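Side-chain contact in molybdopterin converting factor, subunit 1 (Pyrococcus furiosus, PDB 1VJK), which is probably the small, ubiquitin-like MoaD-type subunit of molybdopterin synthase, taking part in molybdenum cofactor biosynthesis: residues I70-G74 with R75-W79. Numbering follows the deposited sequence.
Sequences IAVNG and RYVSW
Val72 and Arg75 face each other as an antiparallel hydrogen-bonded pair and close a type I' turn. Val72 N donates to Arg75 O at 2.8 Å; the return bond from Arg75 N to Val72 O, 3.0 Å, is less well directed, its donor lying well above the carbonyl plane. Both inner positions of the turn have positive phi: Asn73 tolerates this better than most residues, and Gly74, with no side chain to strain, accepts 83° easily. Beside the bridge, Ala71 CA makes a CA-H...O contact with Arg75 O at 3.2 Å, and its small CB fits close by. Farther from the turn the two segments part, and a water bridges the gap, donating to Ile70 O and accepting from Val77 N. This tight turn ends strand 69-72, an outermost strand of the mixed sheet in this ubiquitin-like fold. On its other side the strand pairs with strand 88-92; Asn73 OD1 accepts from Val88 N at its start, and ND2 donates to Asp87 OD1 just before it. Ile70, Val72 and Val77 form a small apolar cluster. Val77 CG2, placed between its backbone N and carbonyl carbon (CG1 at chi1 -64°), meets Val72 CG2 at 3.7 Å, both methyls close to the backbone, while Ile70 reaches in with the end of its longer branch, CD1, at 4.0 Å from Val77 CG2. Val39 of helix 39-49 touches both Ile70 and Val77. Exposed Arg75 carries its charge out to a second water, 2.7 Å from NH1, which donates to Val72 O. The exposed Tyr76 ring approaches Ile70 O obliquely through CD1, at 3.5 Å, and touches Phe92.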
loop_
_atom_site.group_PDB
_atom_site.type_symbol
_atom_site.label_atom_id
_atom_site.label_comp_id
_atom_site.label_asym_id
_atom_site.label_seq_id
_atom_site.Cartn_x
_atom_site.Cartn_y
_atom_site.Cartn_z
ATOM N N ILE A 70 5.034 3.279 -2.008
ATOM C CA ILE A 70 4.170 3.433 -0.822
ATOM C C ILE A 70 4.883 4.217 0.251
ATOM O O ILE A 70 6.123 4.338 0.233
ATOM C CB ILE A 70 3.655 2.073 -0.260
ATOM C CG1 ILE A 70 4.795 1.236 0.353
ATOM C CG2 ILE A 70 2.814 1.302 -1.318
ATOM C CD1 ILE A 70 5.052 1.508 1.884
ATOM N N ALA A 71 4.122 4.807 1.152
ATOM C CA ALA A 71 4.687 5.475 2.310
ATOM C C ALA A 71 3.814 5.173 3.490
ATOM O O ALA A 71 2.577 5.078 3.378
ATOM C CB ALA A 71 4.797 6.993 2.093
ATOM N N VAL A 72 4.437 4.985 4.641
ATOM C CA VAL A 72 3.720 4.748 5.885
ATOM C C VAL A 72 3.858 5.958 6.783
ATOM O O VAL A 72 4.991 6.311 7.169
ATOM C CB VAL A 72 4.240 3.504 6.620
ATOM C CG1 VAL A 72 3.479 3.323 7.955
ATOM C CG2 VAL A 72 4.100 2.256 5.733
ATOM N N ASN A 73 2.736 6.593 7.115
ATOM C CA ASN A 73 2.733 7.858 7.862
ATOM C C ASN A 73 3.748 8.855 7.285
ATOM O O ASN A 73 4.491 9.528 8.026
ATOM C CB ASN A 73 2.993 7.591 9.348
ATOM C CG ASN A 73 1.985 6.654 9.930
ATOM O OD1 ASN A 73 0.798 6.742 9.594
ATOM N ND2 ASN A 73 2.424 5.750 10.776
ATOM N N GLY A 74 3.770 8.951 5.963
ATOM C CA GLY A 74 4.588 9.933 5.284
ATOM C C GLY A 74 6.030 9.537 5.087
ATOM O O GLY A 74 6.812 10.388 4.665
ATOM N N ARG A 75 6.394 8.281 5.368
ATOM C CA ARG A 75 7.797 7.853 5.286
ATOM C C ARG A 75 7.993 6.664 4.366
ATOM O O ARG A 75 7.169 5.744 4.361
ATOM C CB ARG A 75 8.323 7.488 6.678
ATOM C CG ARG A 75 8.304 8.600 7.701
ATOM C CD ARG A 75 8.512 8.104 9.137
ATOM N NE ARG A 75 9.869 7.575 9.344
ATOM C CZ ARG A 75 10.195 6.274 9.406
ATOM N NH1 ARG A 75 9.271 5.327 9.291
ATOM N NH2 ARG A 75 11.460 5.920 9.589
ATOM N N TYR A 76 9.056 6.660 3.578
ATOM C CA TYR A 76 9.428 5.472 2.831
ATOM C C TYR A 76 9.988 4.459 3.818
ATOM O O TYR A 76 10.767 4.810 4.744
ATOM C CB TYR A 76 10.484 5.799 1.754
ATOM C CG TYR A 76 9.979 6.687 0.639
ATOM C CD1 TYR A 76 9.002 6.233 -0.259
ATOM C CD2 TYR A 76 10.483 7.984 0.473
ATOM C CE1 TYR A 76 8.533 7.046 -1.287
ATOM C CE2 TYR A 76 10.015 8.810 -0.546
ATOM C CZ TYR A 76 9.047 8.336 -1.428
ATOM O OH TYR A 76 8.582 9.160 -2.441
ATOM N N VAL A 77 9.581 3.208 3.631
ATOM C CA VAL A 77 9.983 2.126 4.529
ATOM C C VAL A 77 10.266 0.850 3.741
ATOM O O VAL A 77 9.973 0.754 2.539
ATOM C CB VAL A 77 8.900 1.809 5.589
ATOM C CG1 VAL A 77 8.661 2.987 6.534
ATOM C CG2 VAL A 77 7.613 1.391 4.902
ATOM N N SER A 78 10.828 -0.142 4.438
ATOM C CA SER A 78 11.111 -1.417 3.811
ATOM C C SER A 78 9.841 -2.278 3.700
ATOM O O SER A 78 8.825 -2.020 4.373
ATOM C CB SER A 78 12.177 -2.153 4.598
ATOM O OG SER A 78 11.599 -2.858 5.652
ATOM N N TRP A 79 9.907 -3.309 2.865
ATOM C CA TRP A 79 8.765 -4.222 2.761
ATOM C C TRP A 79 8.545 -5.029 4.024
ATOM O O TRP A 79 7.466 -5.544 4.246
ATOM C CB TRP A 79 8.902 -5.176 1.582
ATOM C CG TRP A 79 8.579 -4.552 0.232
ATOM C CD1 TRP A 79 7.981 -3.341 0.011
ATOM C CD2 TRP A 79 8.829 -5.114 -1.059
ATOM N NE1 TRP A 79 7.838 -3.120 -1.341
ATOM C CE2 TRP A 79 8.352 -4.191 -2.022
ATOM C CE3 TRP A 79 9.408 -6.309 -1.507
ATOM C CZ2 TRP A 79 8.443 -4.425 -3.401
ATOM C CZ3 TRP A 79 9.499 -6.540 -2.890
ATOM C CH2 TRP A 79 9.019 -5.598 -3.812
HETATM O O HOH W 1 8.183 2.910 1.030
HETATM O O HOH W 2 6.617 5.116 9.151
#